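Local coordinates for protein tannase (Fusobacterium nucleatum subsp. nucleatum ATCC 25586, PDB 6YQ4) that probably hydrolyses the galloyl ester bonds of gallotannins, as a tannase with an alpha/beta-hydrolase-type fold, and binds a magnesium ion, at residues A[13-18]-A[28-33]; A[49-54]-A[144-149]; A[66-71]-A[152-157]. All blocks are in the same frame, centred on the assembly; numbering follows the deposited sequence.

Contact 1. Residues A[13-18]-A[28-33]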
# COMPACT_ATOMS: atom_id res chain seq x y z
N ASP A 13 7.59 -29.91 12.63
CA ASP A 13 8.86 -30.54 12.94
C ASP A 13 9.99 -30.12 12.01
O ASP A 13 11.15 -30.38 12.33
CB ASP A 13 8.72 -32.07 12.90
CG ASP A 13 7.92 -32.61 14.07
OD1 ASP A 13 7.52 -33.80 14.03
OD2 ASP A 13 7.68 -31.83 15.02
N LYS A 14 9.69 -29.48 10.87
CA LYS A 14 10.71 -29.11 9.88
C LYS A 14 11.05 -27.63 10.04
O LYS A 14 10.52 -26.77 9.34
CB LYS A 14 10.25 -29.42 8.46
CG LYS A 14 11.20 -28.92 7.35
CD LYS A 14 12.65 -29.40 7.55
CE LYS A 14 13.66 -28.29 7.29
NZ LYS A 14 14.98 -28.57 7.95
N TYR A 15 11.96 -27.33 10.96
CA TYR A 15 12.34 -25.96 11.27
C TYR A 15 13.83 -25.89 11.54
O TYR A 15 14.48 -26.90 11.80
CB TYR A 15 11.59 -25.44 12.50
CG TYR A 15 11.94 -26.19 13.77
CD1 TYR A 15 12.98 -25.78 14.60
CD2 TYR A 15 11.22 -27.33 14.15
CE1 TYR A 15 13.29 -26.46 15.76
CE2 TYR A 15 11.54 -28.02 15.30
CZ TYR A 15 12.57 -27.59 16.10
OH TYR A 15 12.87 -28.29 17.25
N ILE A 16 14.37 -24.67 11.50
CA ILE A 16 15.71 -24.39 12.00
C ILE A 16 15.58 -23.46 13.21
O ILE A 16 14.78 -22.52 13.20
CB ILE A 16 16.61 -23.76 10.93
CG1 ILE A 16 16.72 -24.66 9.70
CG2 ILE A 16 18.01 -23.49 11.49
CD1 ILE A 16 17.35 -23.96 8.49
N SER A 17 16.36 -23.74 14.25
CA SER A 17 16.43 -22.88 15.42
C SER A 17 17.34 -21.70 15.11
O SER A 17 18.52 -21.89 14.81
CB SER A 17 16.95 -23.64 16.63
OG SER A 17 16.00 -24.57 17.10
N LYS A 18 16.80 -20.49 15.20
CA LYS A 18 17.55 -19.27 14.95
C LYS A 18 17.39 -18.34 16.15
O LYS A 18 16.67 -18.64 17.11
CB LYS A 18 17.12 -18.60 13.64
CG LYS A 18 17.41 -19.46 12.41
CD LYS A 18 16.95 -18.83 11.11
CE LYS A 18 17.57 -19.59 9.92
NZ LYS A 18 17.79 -18.74 8.69
N LYS A 28 14.83 -15.92 20.56
CA LYS A 28 14.94 -17.23 19.93
C LYS A 28 13.62 -17.59 19.27
O LYS A 28 12.54 -17.34 19.83
CB LYS A 28 15.34 -18.30 20.96
CG LYS A 28 16.73 -18.10 21.55
CD LYS A 28 17.12 -19.19 22.54
CE LYS A 28 16.91 -20.58 21.96
NZ LYS A 28 17.87 -21.58 22.55
N TYR A 29 13.70 -18.16 18.08
CA TYR A 29 12.51 -18.51 17.31
C TYR A 29 12.80 -19.73 16.45
O TYR A 29 13.96 -20.11 16.25
CB TYR A 29 12.02 -17.32 16.46
CG TYR A 29 13.05 -16.82 15.47
CD1 TYR A 29 13.07 -17.29 14.16
CD2 TYR A 29 14.02 -15.91 15.86
CE1 TYR A 29 14.01 -16.84 13.26
CE2 TYR A 29 14.97 -15.46 14.97
CZ TYR A 29 14.97 -15.93 13.67
OH TYR A 29 15.92 -15.48 12.77
N ARG A 30 11.74 -20.33 15.93
CA ARG A 30 11.83 -21.45 15.01
C ARG A 30 11.42 -20.99 13.62
O ARG A 30 10.31 -20.49 13.44
CB ARG A 30 10.94 -22.61 15.46
CG ARG A 30 11.50 -23.37 16.60
CD ARG A 30 10.63 -24.57 16.96
NE ARG A 30 10.99 -25.03 18.29
CZ ARG A 30 10.72 -26.24 18.76
NH1 ARG A 30 11.11 -26.55 19.99
NH2 ARG A 30 10.05 -27.11 18.01
N ALA A 31 12.30 -21.18 12.65
CA ALA A 31 12.11 -20.69 11.30
C ALA A 31 11.64 -21.82 10.40
O ALA A 31 12.29 -22.87 10.33
CB ALA A 31 13.41 -20.08 10.75
N TYR A 32 10.52 -21.60 9.70
CA TYR A 32 10.00 -22.50 8.67
C TYR A 32 10.11 -21.78 7.33
O TYR A 32 9.21 -21.05 6.92
CB TYR A 32 8.58 -22.91 8.98
CG TYR A 32 8.41 -23.47 10.37
CD1 TYR A 32 8.28 -24.84 10.58
CD2 TYR A 32 8.36 -22.62 11.49
CE1 TYR A 32 8.11 -25.37 11.86
CE2 TYR A 32 8.20 -23.15 12.78
CZ TYR A 32 8.07 -24.51 12.95
OH TYR A 32 7.91 -25.03 14.22
N GLU A 33 11.22 -21.97 6.64
CA GLU A 33 11.58 -21.08 5.55
C GLU A 33 11.14 -21.62 4.20
O GLU A 33 11.21 -22.82 3.94
CB GLU A 33 13.07 -20.79 5.58
CG GLU A 33 13.45 -19.77 6.64
CD GLU A 33 14.79 -20.04 7.29
OE1 GLU A 33 15.22 -21.22 7.34
OE2 GLU A 33 15.41 -19.06 7.77

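Contact 2. Residues A[49-54]-A[144-149]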
# COMPACT_ATOMS: atom_id res chain seq x y z
N MET A 49 6.60 -18.67 1.25
CA MET A 49 6.39 -17.90 2.47
C MET A 49 7.26 -18.41 3.62
O MET A 49 7.42 -19.62 3.79
CB MET A 49 4.92 -17.95 2.87
CG MET A 49 4.62 -17.42 4.24
SD MET A 49 2.82 -17.35 4.50
CE MET A 49 2.34 -19.02 4.02
N ASN A 50 7.80 -17.48 4.41
CA ASN A 50 8.56 -17.78 5.61
C ASN A 50 7.68 -17.58 6.83
O ASN A 50 7.03 -16.54 6.97
CB ASN A 50 9.78 -16.86 5.74
CG ASN A 50 10.79 -17.07 4.66
OD1 ASN A 50 10.92 -18.17 4.13
ND2 ASN A 50 11.54 -16.03 4.34
N ILE A 51 7.69 -18.56 7.73
CA ILE A 51 6.93 -18.50 8.97
C ILE A 51 7.89 -18.58 10.14
O ILE A 51 8.71 -19.50 10.21
CB ILE A 51 5.89 -19.63 9.04
CG1 ILE A 51 4.84 -19.44 7.94
CG2 ILE A 51 5.25 -19.68 10.42
CD1 ILE A 51 3.77 -20.52 7.99
N TYR A 52 7.80 -17.62 11.05
CA TYR A 52 8.64 -17.55 12.24
C TYR A 52 7.76 -17.63 13.48
O TYR A 52 6.79 -16.88 13.61
CB TYR A 52 9.46 -16.27 12.25
CG TYR A 52 10.27 -16.10 11.00
CD1 TYR A 52 11.39 -16.89 10.76
CD2 TYR A 52 9.91 -15.16 10.04
CE1 TYR A 52 12.14 -16.73 9.62
CE2 TYR A 52 10.66 -14.99 8.89
CZ TYR A 52 11.77 -15.78 8.69
OH TYR A 52 12.51 -15.62 7.55
N ILE A 53 8.11 -18.53 14.39
CA ILE A 53 7.32 -18.71 15.61
C ILE A 53 8.22 -18.59 16.83
O ILE A 53 9.28 -19.24 16.88
CB ILE A 53 6.60 -20.06 15.59
CG1 ILE A 53 5.86 -20.24 14.26
CG2 ILE A 53 5.66 -20.20 16.81
CD1 ILE A 53 4.94 -21.44 14.26
N PRO A 54 7.86 -17.78 17.83
CA PRO A 54 8.69 -17.70 19.04
C PRO A 54 8.90 -19.06 19.70
O PRO A 54 8.02 -19.93 19.71
CB PRO A 54 7.90 -16.75 19.95
CG PRO A 54 7.13 -15.89 18.99
CD PRO A 54 6.74 -16.82 17.87
N ARG A 144 -4.94 -18.19 2.72
CA ARG A 144 -5.70 -19.43 2.70
C ARG A 144 -4.88 -20.58 3.25
O ARG A 144 -5.39 -21.42 4.00
CB ARG A 144 -6.17 -19.70 1.27
CG ARG A 144 -7.09 -18.60 0.77
CD ARG A 144 -7.64 -18.87 -0.60
NE ARG A 144 -8.79 -18.01 -0.90
CZ ARG A 144 -10.05 -18.43 -0.92
NH1 ARG A 144 -10.35 -19.69 -0.66
NH2 ARG A 144 -11.01 -17.58 -1.22
N TYR A 145 -3.58 -20.61 2.92
CA TYR A 145 -2.66 -21.57 3.52
C TYR A 145 -2.64 -21.44 5.04
O TYR A 145 -2.64 -22.46 5.75
CB TYR A 145 -1.25 -21.35 2.95
CG TYR A 145 -0.19 -22.25 3.53
CD1 TYR A 145 0.19 -23.42 2.87
CD2 TYR A 145 0.44 -21.94 4.74
CE1 TYR A 145 1.15 -24.25 3.39
CE2 TYR A 145 1.40 -22.76 5.26
CZ TYR A 145 1.76 -23.92 4.59
OH TYR A 145 2.72 -24.75 5.12
N LEU A 146 -2.58 -20.21 5.56
CA LEU A 146 -2.62 -20.01 7.00
C LEU A 146 -3.88 -20.59 7.63
O LEU A 146 -3.80 -21.24 8.68
CB LEU A 146 -2.51 -18.53 7.33
CG LEU A 146 -1.19 -17.88 6.93
CD1 LEU A 146 -1.13 -16.47 7.49
CD2 LEU A 146 -0.04 -18.71 7.42
N TYR A 147 -5.05 -20.37 7.00
CA TYR A 147 -6.30 -20.90 7.57
C TYR A 147 -6.33 -22.42 7.51
O TYR A 147 -6.71 -23.08 8.49
CB TYR A 147 -7.51 -20.33 6.83
CG TYR A 147 -7.94 -18.97 7.35
CD1 TYR A 147 -8.49 -18.83 8.62
CD2 TYR A 147 -7.75 -17.82 6.59
CE1 TYR A 147 -8.87 -17.59 9.11
CE2 TYR A 147 -8.13 -16.57 7.07
CZ TYR A 147 -8.69 -16.46 8.33
OH TYR A 147 -9.05 -15.21 8.79
N LEU A 148 -5.93 -23.01 6.37
CA LEU A 148 -5.91 -24.46 6.22
C LEU A 148 -5.08 -25.14 7.30
O LEU A 148 -5.41 -26.25 7.73
CB LEU A 148 -5.39 -24.83 4.83
CG LEU A 148 -5.48 -26.32 4.48
CD1 LEU A 148 -6.35 -26.58 3.27
CD2 LEU A 148 -4.09 -26.88 4.25
N ASN A 149 -4.01 -24.50 7.75
CA ASN A 149 -3.10 -25.09 8.73
C ASN A 149 -3.26 -24.50 10.11
O ASN A 149 -2.35 -24.65 10.94
CB ASN A 149 -1.65 -24.90 8.29
CG ASN A 149 -1.30 -25.69 7.09
OD1 ASN A 149 -1.15 -26.91 7.16
ND2 ASN A 149 -1.16 -25.02 5.96

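Contact 3. Residues A[66-71]-A[152-157]. With MG (magnesium ion), chain E.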
# COMPACT_ATOMS: atom_id res chain seq x y z
N TYR A 66 0.12 -13.28 25.17
CA TYR A 66 0.03 -14.16 24.01
C TYR A 66 0.63 -15.53 24.30
O TYR A 66 1.69 -15.65 24.91
CB TYR A 66 0.73 -13.53 22.80
CG TYR A 66 0.12 -12.22 22.30
CD1 TYR A 66 0.91 -11.26 21.66
CD2 TYR A 66 -1.24 -11.96 22.46
CE1 TYR A 66 0.37 -10.08 21.20
CE2 TYR A 66 -1.80 -10.77 22.01
CZ TYR A 66 -0.99 -9.83 21.38
OH TYR A 66 -1.54 -8.66 20.91
N ASN A 67 -0.06 -16.58 23.84
CA ASN A 67 0.46 -17.93 23.97
C ASN A 67 0.41 -18.66 22.63
O ASN A 67 0.14 -18.05 21.60
CB ASN A 67 -0.30 -18.71 25.05
CG ASN A 67 -1.79 -18.87 24.74
OD1 ASN A 67 -2.18 -19.19 23.62
ND2 ASN A 67 -2.62 -18.67 25.76
N SER A 68 0.65 -19.96 22.64
CA SER A 68 0.74 -20.72 21.40
C SER A 68 -0.61 -20.96 20.72
O SER A 68 -0.63 -21.43 19.58
CB SER A 68 1.43 -22.05 21.66
OG SER A 68 0.90 -23.03 20.80
N ASN A 69 -1.74 -20.70 21.39
CA ASN A 69 -3.06 -20.77 20.76
C ASN A 69 -3.67 -19.39 20.57
O ASN A 69 -4.78 -19.28 20.03
CB ASN A 69 -4.00 -21.63 21.60
CG ASN A 69 -3.59 -23.09 21.62
OD1 ASN A 69 -4.20 -23.92 20.95
ND2 ASN A 69 -2.55 -23.40 22.38
N ASN A 70 -2.95 -18.35 20.95
CA ASN A 70 -3.46 -17.01 21.15
C ASN A 70 -2.92 -16.01 20.16
O ASN A 70 -3.63 -15.07 19.80
CB ASN A 70 -3.07 -16.53 22.54
CG ASN A 70 -4.08 -15.68 23.15
OD1 ASN A 70 -5.17 -15.56 22.62
ND2 ASN A 70 -3.75 -15.09 24.28
N ALA A 71 -1.69 -16.21 19.73
CA ALA A 71 -0.88 -15.12 19.19
C ALA A 71 -1.46 -14.61 17.89
O ALA A 71 -1.70 -15.39 16.97
CB ALA A 71 0.55 -15.60 18.98
N VAL A 152 -3.02 -26.92 13.25
CA VAL A 152 -1.74 -27.53 13.58
C VAL A 152 -0.64 -26.49 13.76
O VAL A 152 0.39 -26.79 14.40
CB VAL A 152 -1.37 -28.58 12.51
CG1 VAL A 152 -1.10 -27.91 11.16
CG2 VAL A 152 -0.20 -29.43 12.98
N MET A 153 -0.82 -25.27 13.27
CA MET A 153 0.20 -24.23 13.39
C MET A 153 -0.07 -23.35 14.60
O MET A 153 -1.22 -22.97 14.85
CB MET A 153 0.24 -23.36 12.13
CG MET A 153 1.27 -22.21 12.16
SD MET A 153 1.34 -21.22 10.63
CE MET A 153 1.24 -22.54 9.43
N PRO A 154 0.96 -23.03 15.39
CA PRO A 154 0.76 -22.11 16.51
C PRO A 154 0.21 -20.77 16.04
O PRO A 154 0.42 -20.34 14.90
CB PRO A 154 2.17 -21.97 17.11
CG PRO A 154 2.85 -23.26 16.77
CD PRO A 154 2.29 -23.66 15.42
N GLY A 155 -0.51 -20.12 16.94
CA GLY A 155 -1.15 -18.85 16.62
C GLY A 155 -2.61 -19.01 16.26
O GLY A 155 -3.20 -20.09 16.32
N ASP A 156 -3.20 -17.88 15.86
CA ASP A 156 -4.62 -17.79 15.57
C ASP A 156 -4.82 -17.16 14.21
O ASP A 156 -4.61 -15.95 14.05
CB ASP A 156 -5.33 -16.97 16.65
CG ASP A 156 -6.83 -16.84 16.40
OD1 ASP A 156 -7.38 -17.60 15.56
OD2 ASP A 156 -7.46 -15.98 17.06
N ALA A 157 -5.26 -17.95 13.23
CA ALA A 157 -5.52 -17.45 11.88
C ALA A 157 -6.67 -16.44 11.82
O ALA A 157 -6.83 -15.76 10.80
CB ALA A 157 -5.81 -18.62 10.94
MG MG E . -3.17 -21.80 15.11

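Contact 1. Residues A[13-18]-A[28-33]
NZ of K18 donates to OE2 of E33 at 2.6 Å, a short salt bridge in which the two side chains meet tip to tip and the carboxylate offers its syn lone pair. The lysine chain runs extended beyond CG, its CD 3.8 Å from CB of A31, while the glutamate bends at chi2 (145°). The same carboxylate meets I16, whose CD1 comes within van der Waals reach of OE1 of E33. Beneath these side chains the two strands form an antiparallel hairpin at the edge of the central sheet. I16 with A31 and K18 with Y29 are hydrogen-bonded pairs, and S17 with R30 is the non-hydrogen-bonded pair between them; the bond from A31 N to I16 O measures 2.9 Å. K18 also packs on Y29, CB of K18 lying 3.4 Å from CZ of the tyrosine.

The face that carries S17 and R30 is built differently. The guanidinium of R30 lies flat on the Y15 ring, planes 20° apart, and CD of R30 sits over the centre of that ring, 3.5 Å from its centroid. NH2 of R30 is close to the Y15 hydroxyl, but the angle is too poor for a hydrogen bond; NE is held instead in a salt bridge to E55, and F58 adds a cation-pi contact. CB of Y15 in turn lies over one face of Y32, toward the rim, 3.7 Å from the ring centroid, whereas the two tyrosine rings meet obliquely. The hydroxyl of Y32 is tied to O of P12. Each face of the hairpin thus couples a cation with a carboxylate: K18 pairs across the strands, while R30 is paired with E55 and lies against the rings of Y15 and F58, an arrangement that would be expected to keep both groups ionised.

Contact 2. Residues A[49-54]-A[144-149]
This is a buried, wholly apolar contact that seats the last turn of helix 134-148 on the central sheet, against strand 48-54. From the strand come M49 and I51, from the helix Y145 and L146. The methionine makes the closest approach: CG stands anti to the backbone N (chi1 168°) and a bend at chi3 (51°) swings CE to the tyrosine, 3.6 Å from CD2 of Y145, which it meets obliquely. The same methyl lies 4.2 Å from CD2 of L146. I51 adds CD1, which is 4.3 Å from CE2 of Y145 and about as far from the CD2 branch of L146. A112 of strand 110-114 touches both M49 and L146, and M153 packs on I51.

Polar bonding appears at the helix end. ND2 of N149 sits 3.3 Å above the plane of the Y145 ring, over its centre, and donates to O of Y145 at 3.0 Å and also to O of L8. N of N149 reaches O of Y145 from the opposite face of its plane. Since only methyl groups and an aromatic ring meet, the contact must rest on burial and fit of shape, while the hydrogen bonds of both segments run to other partners.

Contact 3. Residues A[66-71]-A[152-157]
S68 and A71 grip the backbone of G155 and D156 closely. N of G155 donates almost straight to O of S68 at 2.9 Å, from well above the carbonyl plane. N of D156 reaches O of A71 at 3.1 Å, less straight. CA of P154 also leans on O of S68, 3.4 Å away. At the backbone angles of G155 (phi 99°, psi -175°) a side chain would jam against the preceding carbonyl oxygen, and glycine has none. The segment 152-157 is a metal-binding loop: the magnesium ion takes O of M153 at 2.3 Å and O of G155 at 2.1 Å, and D150 adds its O and OD2. Because O of G155 belongs to the peptide that carries N of D156, the metal may polarise that N-H toward A71. Facing it, residues 67-69 form an Asx turn, with OD1 of N67 accepting from N of N69 at 2.7 Å.

Side chains fit far less closely. OG of S68 comes only to 4.0 Å from CB of P154, and CB of D156 stays 4.0 Å from O of A71. OD1 of D156 turns to ND2 of N158. The exposed N69 directs its CB away from the metal loop.

How the contacts relate
Near the N terminus, contact 1 closes the short hairpin of strands 16-21 and 26-36. The chain then returns in strand 48-54, the next neighbour in the sheet, where contact 2 opens; the bond from Y32 N to I51 O joins the two contacts directly. Contact 3 opens at 66-71, before contact 2 closes at 144-149, and itself closes at 152-157. The two long loops, of 89 and 80 intervening residues, therefore cross. They also touch in space, CD1 of I53 meeting CD of P154. Together the three contacts tie the antiparallel edge of the sheet to helix 134-148, and the loop before strand 73-76 to the magnesium loop that follows that helix.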